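Local coordinates for protein peptide methionine sulfoxide reductase msrA/msrB (Neisseria gonorrhoeae, PDB 2H30) that probably carries reducing equivalents, through its thioredoxin-like N-terminal domain, from DsbD to the methionine sulfoxide reductase domains of the same PilB protein, at residues His18-Ser21 with Thr22-Thr25; Cys50-Cys53 with Leu54-Gly58; Gly140-Asn143 with Glu144-Leu148. The protein carries 2 engineered substitutions. All blocks are in the same frame, centred on the assembly; numbering follows the deposited sequence.

Contact 1: His18-Ser21 with Thr22-Thr25; sequences HTMS and TMKT. Engineered in segment 18-21: M20 (natural residue Leu). Engineered in segment 22-25: M23 (natural residue Leu).
The methyl CE of M23 lies 3.5 Å from CG2 of T19, the two side chains running side by side and pointing the same way where helix 16-20 ends in a type I beta turn from M20 to M23. M20 and M23 are both engineered selenomethionines at positions that are leucine in the natural sequence. Their own meeting is looser, with CG of M20 4.3 Å from SE of M23. CG2 of T19 stands anti to the backbone N, which leaves OG1 beside that N, where it bonds to the carbonyl of T15, just ahead of the helix.

The turn is closed by N of M23, which donates to O of M20 at 2.9 Å from well above the carbonyl plane. The carbonyl of T19, one residue earlier, accepts twice from T22: OG1 donates to it at 3.1 Å, and the backbone N adds a weak bond of 3.4 Å. One residue thus supplies both a hydroxyl and an amide to this oxygen near the helix end.

Further out, I113 of helix 112-116 and V106 of strand 105-107 receive both M20 and M23, so the turn is laid against the edge of the sheet that strand 24-25 joins. One water bridges two carbonyls, donating at 2.8 Å to O of M23 and weakly to O of S21.

Contact 2: Cys50-Cys53 with Leu54-Gly58; sequences CPLC and LSELG
The carbonyl oxygen of L52 is held by two residues of the next helical turn. OG of S55 donates to it over only 2.6 Å, from 19° off the carbonyl plane, while N of E56 adds a weak and strongly bent bond at 3.2 Å. The serine hydroxyl reaches back because chi1 of 76° sets OG between its own backbone N and carbonyl carbon, over the preceding turn. N of E56 makes its better bond to O of C53, 3.0 Å away, approaching from above that carbonyl plane.

At the helix start the sulfur of C50 does the capping: SG accepts from N of C53 at 3.3 Å, with an N-H...S angle of 168°. The carbonyl of C50 in turn receives N of L54 at 2.9 Å, a nearly linear bond. CG of L54 packs 3.4 Å from this same oxygen, along one flank of the turn.

On another flank L52 and E56 meet obliquely, the branch carbon CG of L52 lying 3.6 Å from OE2 of E56. The leucine therefore borders a carboxylate whose charge is engaged elsewhere: OE1 forms a salt bridge with K44 of strand 41-45, and OE2 bonds to S141. These two partners fix the carboxylate from outside the helix. C53 is buried, touching W46 and Y122, whereas C50 is partly exposed.

SG of C50 and SG of C53 stand 3.4 Å apart, too far for a disulfide and in keeping with the reduced form. Two cysteines separated by two residues at the start of a helix that follows a strand of the central sheet are consistent with the CxxC redox motif of the thioredoxin fold.

Contact 3: Gly140-Asn143 with Glu144-Leu148; sequences GSIN and EAQAL
The backbone runs extended through I142 and N143 and then turns into helix 144-152, whose first turn is closed by N of A147 donating to O of N143 at 2.9 Å. N143 is the N-cap, and with Q146 it forms a capping box of two reciprocal bonds. OD1 of N143 accepts from N of Q146 at 2.8 Å, the donor lying nearly along the carbonyl axis. In return OE1 of Q146 takes the backbone N-H of N143, also at 2.8 Å, in its carbonyl plane and on a lone pair.

With chi1 of 61°, CG of N143 sits between the backbone N and carbonyl carbon, and this bends the amide over the start of the helix. The side chains of N143 and Q146 cross at about a right angle, yet their amide planes are stacked, 29° apart. Q146 is buried and each end of its amide is engaged, for NE2 donates to the carbonyl of L158. ND2 of N143 makes a weak bond to O of L161, so the cap also meets the C-terminal tail.

I142 crosses the side chain of Q146 at a slant, its CB 3.5 Å from OE1 of Q146. A147 also touches W63 of helix 51-64, which joins this first turn to the neighbouring helix. On the isoleucine side, CD1 of I142 rests 3.7 Å from CB of A147.

In the fold
From the N terminus the three contacts follow in series, none nesting or crossing, and each is local: a turn after a helix in contact 1, a helix start in contacts 2 and 3. Contact 1 leads from helix 16-20 into strand 24-25, an outermost strand of the mixed sheet. Contact 2 opens helix 51-64, the crossover helix between parallel strands 41-45 and 73-78. Contact 3 joins strand 134-139, the other outermost strand, to helix 144-152. Contact 1 stands apart, its centre 23 Å from that of contact 2 and across the chain's centre from both others. Contacts 2 and 3 touch: OE2 of E56 lies 2.7 Å from OG of S141, linking helix 51-64 to the loop after strand 134-139.

Contact 1: His18-Ser21 with Thr22-Thr25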
ATOM      1  N   HIS A  18      -1.706   1.925 -14.072  1.00 22.62           N
ATOM      2  CA  HIS A  18      -0.935   2.464 -15.190  1.00 24.52           C
ATOM      3  C   HIS A  18       0.152   3.383 -14.657  1.00 23.76           C
ATOM      4  O   HIS A  18       1.326   3.280 -15.045  1.00 25.95           O
ATOM      5  CB  HIS A  18      -1.820   3.183 -16.225  1.00 26.78           C
ATOM      6  CG  HIS A  18      -1.046   3.610 -17.433  1.00 30.47           C
ATOM      7  ND1 HIS A  18      -0.600   2.712 -18.385  1.00 36.17           N
ATOM      8  CD2 HIS A  18      -0.557   4.820 -17.795  1.00 36.90           C
ATOM      9  CE1 HIS A  18       0.096   3.364 -19.304  1.00 39.00           C
ATOM     10  NE2 HIS A  18       0.131   4.645 -18.972  1.00 37.80           N
ATOM     11  N   THR A  19      -0.200   4.242 -13.708  1.00 22.81           N
ATOM     12  CA  THR A  19       0.762   5.145 -13.112  1.00 23.39           C
ATOM     13  C   THR A  19       1.881   4.379 -12.391  1.00 22.56           C
ATOM     14  O   THR A  19       3.049   4.749 -12.400  1.00 22.81           O
ATOM     15  CB  THR A  19       0.028   6.064 -12.116  1.00 24.34           C
ATOM     16  OG1 THR A  19      -0.947   6.831 -12.831  1.00 28.19           O
ATOM     17  CG2 THR A  19       0.998   7.002 -11.379  1.00 28.85           C
HETATM   18  N   MSE A  20       1.493   3.309 -11.732  1.00 22.15           N
HETATM   19  CA  MSE A  20       2.456   2.589 -10.919  1.00 25.72           C
HETATM   20  C   MSE A  20       3.389   1.787 -11.788  1.00 26.00           C
HETATM   21  O   MSE A  20       4.502   1.449 -11.403  1.00 25.70           O
HETATM   22  CB  MSE A  20       1.723   1.727  -9.921  1.00 24.28           C
HETATM   23  CG  MSE A  20       2.580   1.190  -8.845  1.00 29.57           C
HETATM   24 SE   MSE A  20       1.276   0.311  -7.770  1.00 35.29          SE
HETATM   25  CE  MSE A  20       0.209   1.762  -7.219  1.00 21.53           C
ATOM     26  N   SER A  21       2.957   1.501 -13.004  1.00 27.65           N
ATOM     27  CA  SER A  21       3.778   0.664 -13.893  1.00 28.66           C
ATOM     28  C   SER A  21       5.056   1.409 -14.468  1.00 28.90           C
ATOM     29  O   SER A  21       5.979   0.824 -15.078  1.00 29.77           O
ATOM     30  CB  SER A  21       2.847  -0.128 -14.853  1.00 29.31           C
ATOM     31  OG  SER A  21       2.025  -1.093 -14.101  1.00 30.34           O
ATOM     32  N   THR A  22       5.193   2.698 -14.134  1.00 28.37           N
ATOM     33  CA  THR A  22       6.388   3.434 -14.437  1.00 27.68           C
ATOM     34  C   THR A  22       7.297   3.533 -13.193  1.00 25.72           C
ATOM     35  O   THR A  22       8.329   4.223 -13.181  1.00 26.01           O
ATOM     36  CB  THR A  22       5.989   4.852 -14.960  1.00 30.00           C
ATOM     37  OG1 THR A  22       5.641   5.667 -13.851  1.00 31.18           O
ATOM     38  CG2 THR A  22       4.734   4.736 -15.844  1.00 32.12           C
HETATM   39  N   MSE A  23       6.931   2.808 -12.121  1.00 20.27           N
HETATM   40  CA  MSE A  23       7.616   3.005 -10.844  1.00 18.24           C
HETATM   41  C   MSE A  23       8.420   1.782 -10.436  1.00 16.14           C
HETATM   42  O   MSE A  23       8.158   0.661 -10.919  1.00 16.48           O
HETATM   43  CB  MSE A  23       6.587   3.316  -9.739  1.00 17.22           C
HETATM   44  CG  MSE A  23       5.953   4.666  -9.995  1.00 17.11           C
HETATM   45 SE   MSE A  23       4.608   4.962  -8.567  1.00 22.32          SE
HETATM   46  CE  MSE A  23       3.895   6.563  -9.375  1.00 20.22           C
ATOM     47  N   LYS A  24       9.405   2.011  -9.554  1.00 14.94           N
ATOM     48  CA  LYS A  24      10.182   0.895  -9.032  1.00 13.79           C
ATOM     49  C   LYS A  24       9.792   0.633  -7.602  1.00 14.60           C
ATOM     50  O   LYS A  24       9.113   1.470  -6.985  1.00 16.25           O
ATOM     51  CB  LYS A  24      11.650   1.282  -8.980  1.00 16.44           C
ATOM     52  CG  LYS A  24      12.261   1.562 -10.372  1.00 20.01           C
ATOM     53  CD  LYS A  24      13.707   1.951 -10.198  1.00 24.56           C
ATOM     54  CE  LYS A  24      14.314   2.088 -11.605  1.00 28.18           C
ATOM     55  NZ  LYS A  24      15.796   2.212 -11.512  1.00 37.07           N
ATOM     56  N   THR A  25      10.210  -0.529  -7.123  1.00 14.31           N
ATOM     57  CA  THR A  25      10.108  -0.795  -5.685  1.00 15.84           C
ATOM     58  C   THR A  25      11.356  -0.324  -4.954  1.00 16.40           C
ATOM     59  O   THR A  25      12.330   0.143  -5.573  1.00 17.73           O
ATOM     60  CB  THR A  25       9.924  -2.245  -5.422  1.00 16.29           C
ATOM     61  OG1 THR A  25      11.118  -2.975  -5.775  1.00 18.61           O
ATOM     62  CG2 THR A  25       8.626  -2.747  -6.119  1.00 18.81           C
TER
HETATM   63  O   HOH W   1       6.792  -0.924 -12.817  1.00 19.28           O

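Contact 2: Cys50-Cys53 with Leu54-Gly58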
ATOM      1  N   CYS A  50       6.320   7.812  10.511  1.00 16.22           N
ATOM      2  CA  CYS A  50       5.067   7.508  11.221  1.00 15.82           C
ATOM      3  C   CYS A  50       5.320   6.221  12.014  1.00 15.86           C
ATOM      4  O   CYS A  50       5.400   5.127  11.443  1.00 15.23           O
ATOM      5  CB  CYS A  50       3.956   7.235  10.218  1.00 16.43           C
ATOM      6  SG  CYS A  50       2.473   6.766  11.168  1.00 20.97           S
ATOM      7  N   PRO A  51       5.475   6.317  13.345  1.00 15.18           N
ATOM      8  CA  PRO A  51       5.792   5.062  14.058  1.00 13.68           C
ATOM      9  C   PRO A  51       4.654   4.040  14.032  1.00 13.39           C
ATOM     10  O   PRO A  51       4.925   2.828  14.129  1.00 13.84           O
ATOM     11  CB  PRO A  51       6.082   5.536  15.492  1.00 15.37           C
ATOM     12  CG  PRO A  51       5.349   6.839  15.596  1.00 20.75           C
ATOM     13  CD  PRO A  51       5.494   7.483  14.258  1.00 18.06           C
ATOM     14  N   LEU A  52       3.400   4.466  13.877  1.00 13.22           N
ATOM     15  CA  LEU A  52       2.347   3.486  13.754  1.00 13.43           C
ATOM     16  C   LEU A  52       2.537   2.706  12.461  1.00 13.67           C
ATOM     17  O   LEU A  52       2.428   1.482  12.430  1.00 13.31           O
ATOM     18  CB  LEU A  52       0.990   4.215  13.731  1.00 15.39           C
ATOM     19  CG  LEU A  52      -0.214   3.281  13.674  1.00 18.06           C
ATOM     20  CD1 LEU A  52      -0.273   2.300  14.878  1.00 19.71           C
ATOM     21  CD2 LEU A  52      -1.512   4.170  13.569  1.00 16.82           C
ATOM     22  N   CYS A  53       2.790   3.447  11.377  1.00 12.99           N
ATOM     23  CA  CYS A  53       3.076   2.766  10.130  1.00 13.52           C
ATOM     24  C   CYS A  53       4.226   1.798  10.285  1.00 12.55           C
ATOM     25  O   CYS A  53       4.118   0.611   9.834  1.00 11.95           O
ATOM     26  CB  CYS A  53       3.553   3.759   9.081  1.00 13.99           C
ATOM     27  SG  CYS A  53       2.198   4.757   8.394  1.00 17.34           S
ATOM     28  N   LEU A  54       5.344   2.233  10.906  1.00 13.17           N
ATOM     29  CA  LEU A  54       6.473   1.306  11.048  1.00 13.12           C
ATOM     30  C   LEU A  54       6.094   0.063  11.862  1.00 13.75           C
ATOM     31  O   LEU A  54       6.495  -1.070  11.541  1.00 13.33           O
ATOM     32  CB  LEU A  54       7.694   1.952  11.685  1.00 14.88           C
ATOM     33  CG  LEU A  54       8.173   3.213  10.988  1.00 16.11           C
ATOM     34  CD1 LEU A  54       9.438   3.584  11.742  1.00 18.11           C
ATOM     35  CD2 LEU A  54       8.559   2.763   9.605  1.00 19.24           C
ATOM     36  N   SER A  55       5.259   0.277  12.890  1.00 13.20           N
ATOM     37  CA  SER A  55       4.850  -0.875  13.752  1.00 13.10           C
ATOM     38  C   SER A  55       4.008  -1.904  13.016  1.00 12.89           C
ATOM     39  O   SER A  55       3.852  -3.038  13.494  1.00 14.94           O
ATOM     40  CB  SER A  55       4.066  -0.333  14.951  1.00 12.05           C
ATOM     41  OG  SER A  55       2.741   0.040  14.587  1.00 13.53           O
ATOM     42  N   GLU A  56       3.422  -1.467  11.879  1.00 11.91           N
ATOM     43  CA  GLU A  56       2.484  -2.274  11.137  1.00 13.08           C
ATOM     44  C   GLU A  56       3.147  -2.938   9.898  1.00 11.30           C
ATOM     45  O   GLU A  56       2.485  -3.713   9.193  1.00 13.37           O
ATOM     46  CB  GLU A  56       1.312  -1.409  10.683  1.00 13.56           C
ATOM     47  CG  GLU A  56       0.390  -1.008  11.820  1.00 14.12           C
ATOM     48  CD  GLU A  56      -0.720  -0.026  11.346  1.00 18.56           C
ATOM     49  OE1 GLU A  56      -0.683   0.409  10.170  1.00 19.92           O
ATOM     50  OE2 GLU A  56      -1.641   0.293  12.147  1.00 19.36           O
ATOM     51  N   LEU A  57       4.420  -2.660   9.663  1.00 12.61           N
ATOM     52  CA  LEU A  57       5.113  -3.256   8.458  1.00 11.94           C
ATOM     53  C   LEU A  57       5.145  -4.792   8.554  1.00 12.05           C
ATOM     54  O   LEU A  57       4.846  -5.475   7.560  1.00 13.99           O
ATOM     55  CB  LEU A  57       6.519  -2.715   8.282  1.00 13.55           C
ATOM     56  CG  LEU A  57       6.623  -1.241   7.906  1.00 15.92           C
ATOM     57  CD1 LEU A  57       8.062  -0.825   8.007  1.00 16.72           C
ATOM     58  CD2 LEU A  57       6.078  -1.067   6.481  1.00 18.40           C
ATOM     59  N   GLY A  58       5.398  -5.296   9.764  1.00 12.55           N
ATOM     60  CA  GLY A  58       5.446  -6.785   9.920  1.00 13.73           C
ATOM     61  C   GLY A  58       4.071  -7.405   9.703  1.00 13.78           C
ATOM     62  O   GLY A  58       3.939  -8.506   9.170  1.00 15.78           O
TER

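Contact 3: Gly140-Asn143 with Glu144-Leu148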
ATOM      1  N   GLY A 140      -6.461   5.947   7.833  1.00 15.46           N
ATOM      2  CA  GLY A 140      -5.993   5.335   9.093  1.00 13.58           C
ATOM      3  C   GLY A 140      -5.824   3.850   8.967  1.00 13.86           C
ATOM      4  O   GLY A 140      -5.886   3.312   7.861  1.00 15.53           O
ATOM      5  N   SER A 141      -5.535   3.252  10.116  1.00 14.27           N
ATOM      6  CA  SER A 141      -5.238   1.828  10.183  1.00 14.57           C
ATOM      7  C   SER A 141      -6.463   0.985   9.984  1.00 16.29           C
ATOM      8  O   SER A 141      -7.588   1.398  10.336  1.00 16.65           O
ATOM      9  CB  SER A 141      -4.681   1.462  11.549  1.00 17.56           C
ATOM     10  OG  SER A 141      -3.533   2.175  11.808  1.00 22.27           O
ATOM     11  N   ILE A 142      -6.234  -0.232   9.480  1.00 14.30           N
ATOM     12  CA  ILE A 142      -7.283  -1.239   9.396  1.00 14.42           C
ATOM     13  C   ILE A 142      -6.719  -2.517  10.012  1.00 14.78           C
ATOM     14  O   ILE A 142      -5.493  -2.736   9.971  1.00 15.44           O
ATOM     15  CB  ILE A 142      -7.848  -1.510   8.003  1.00 14.88           C
ATOM     16  CG1 ILE A 142      -6.779  -2.064   7.051  1.00 12.64           C
ATOM     17  CG2 ILE A 142      -8.506  -0.237   7.435  1.00 15.15           C
ATOM     18  CD1 ILE A 142      -7.280  -2.383   5.640  1.00 15.78           C
ATOM     19  N   ASN A 143      -7.632  -3.302  10.591  1.00 14.63           N
ATOM     20  CA  ASN A 143      -7.224  -4.616  11.085  1.00 13.90           C
ATOM     21  C   ASN A 143      -7.349  -5.724  10.044  1.00 13.66           C
ATOM     22  O   ASN A 143      -7.843  -5.486   8.928  1.00 13.68           O
ATOM     23  CB  ASN A 143      -7.964  -4.944  12.403  1.00 14.84           C
ATOM     24  CG  ASN A 143      -9.452  -4.999  12.246  1.00 17.89           C
ATOM     25  OD1 ASN A 143      -9.987  -5.507  11.268  1.00 17.04           O
ATOM     26  ND2 ASN A 143     -10.185  -4.439  13.266  1.00 20.45           N
ATOM     27  N   GLU A 144      -6.909  -6.940  10.398  1.00 13.00           N
ATOM     28  CA  GLU A 144      -6.877  -8.056   9.387  1.00 11.91           C
ATOM     29  C   GLU A 144      -8.260  -8.453   8.870  1.00 14.61           C
ATOM     30  O   GLU A 144      -8.454  -8.606   7.632  1.00 14.05           O
ATOM     31  CB  GLU A 144      -6.186  -9.266   9.930  1.00 12.64           C
ATOM     32  CG  GLU A 144      -6.001 -10.271   8.884  1.00 13.80           C
ATOM     33  CD  GLU A 144      -5.282 -11.508   9.399  1.00 16.63           C
ATOM     34  OE1 GLU A 144      -5.111 -12.462   8.610  1.00 22.56           O
ATOM     35  OE2 GLU A 144      -4.842 -11.470  10.572  1.00 20.03           O
ATOM     36  N   ALA A 145      -9.252  -8.350   9.747  1.00 12.19           N
ATOM     37  CA  ALA A 145     -10.639  -8.643   9.386  1.00 14.23           C
ATOM     38  C   ALA A 145     -11.213  -7.615   8.457  1.00 12.66           C
ATOM     39  O   ALA A 145     -11.916  -7.960   7.522  1.00 13.68           O
ATOM     40  CB  ALA A 145     -11.522  -8.745  10.687  1.00 13.97           C
ATOM     41  N   GLN A 146     -10.931  -6.327   8.737  1.00 13.76           N
ATOM     42  CA  GLN A 146     -11.345  -5.234   7.833  1.00 13.32           C
ATOM     43  C   GLN A 146     -10.654  -5.353   6.456  1.00 12.75           C
ATOM     44  O   GLN A 146     -11.303  -5.193   5.414  1.00 13.20           O
ATOM     45  CB  GLN A 146     -10.960  -3.897   8.453  1.00 13.29           C
ATOM     46  CG  GLN A 146     -11.905  -3.535   9.620  1.00 14.50           C
ATOM     47  CD  GLN A 146     -11.414  -2.342  10.376  1.00 18.17           C
ATOM     48  OE1 GLN A 146     -10.196  -2.129  10.553  1.00 16.54           O
ATOM     49  NE2 GLN A 146     -12.382  -1.548  10.917  1.00 18.60           N
ATOM     50  N   ALA A 147      -9.374  -5.692   6.460  1.00 11.80           N
ATOM     51  CA  ALA A 147      -8.663  -5.874   5.168  1.00 11.81           C
ATOM     52  C   ALA A 147      -9.263  -7.034   4.366  1.00 12.72           C
ATOM     53  O   ALA A 147      -9.474  -6.953   3.167  1.00 13.28           O
ATOM     54  CB  ALA A 147      -7.153  -6.097   5.422  1.00 12.06           C
ATOM     55  N   LEU A 148      -9.561  -8.137   5.061  1.00 12.38           N
ATOM     56  CA  LEU A 148     -10.180  -9.249   4.338  1.00 12.07           C
ATOM     57  C   LEU A 148     -11.569  -8.909   3.821  1.00 12.29           C
ATOM     58  O   LEU A 148     -11.933  -9.378   2.730  1.00 13.91           O
ATOM     59  CB  LEU A 148     -10.230 -10.465   5.303  1.00 13.28           C
ATOM     60  CG  LEU A 148      -8.865 -11.115   5.556  1.00 13.32           C
ATOM     61  CD1 LEU A 148      -9.042 -12.087   6.710  1.00 15.39           C
ATOM     62  CD2 LEU A 148      -8.292 -11.858   4.317  1.00 14.34           C
TER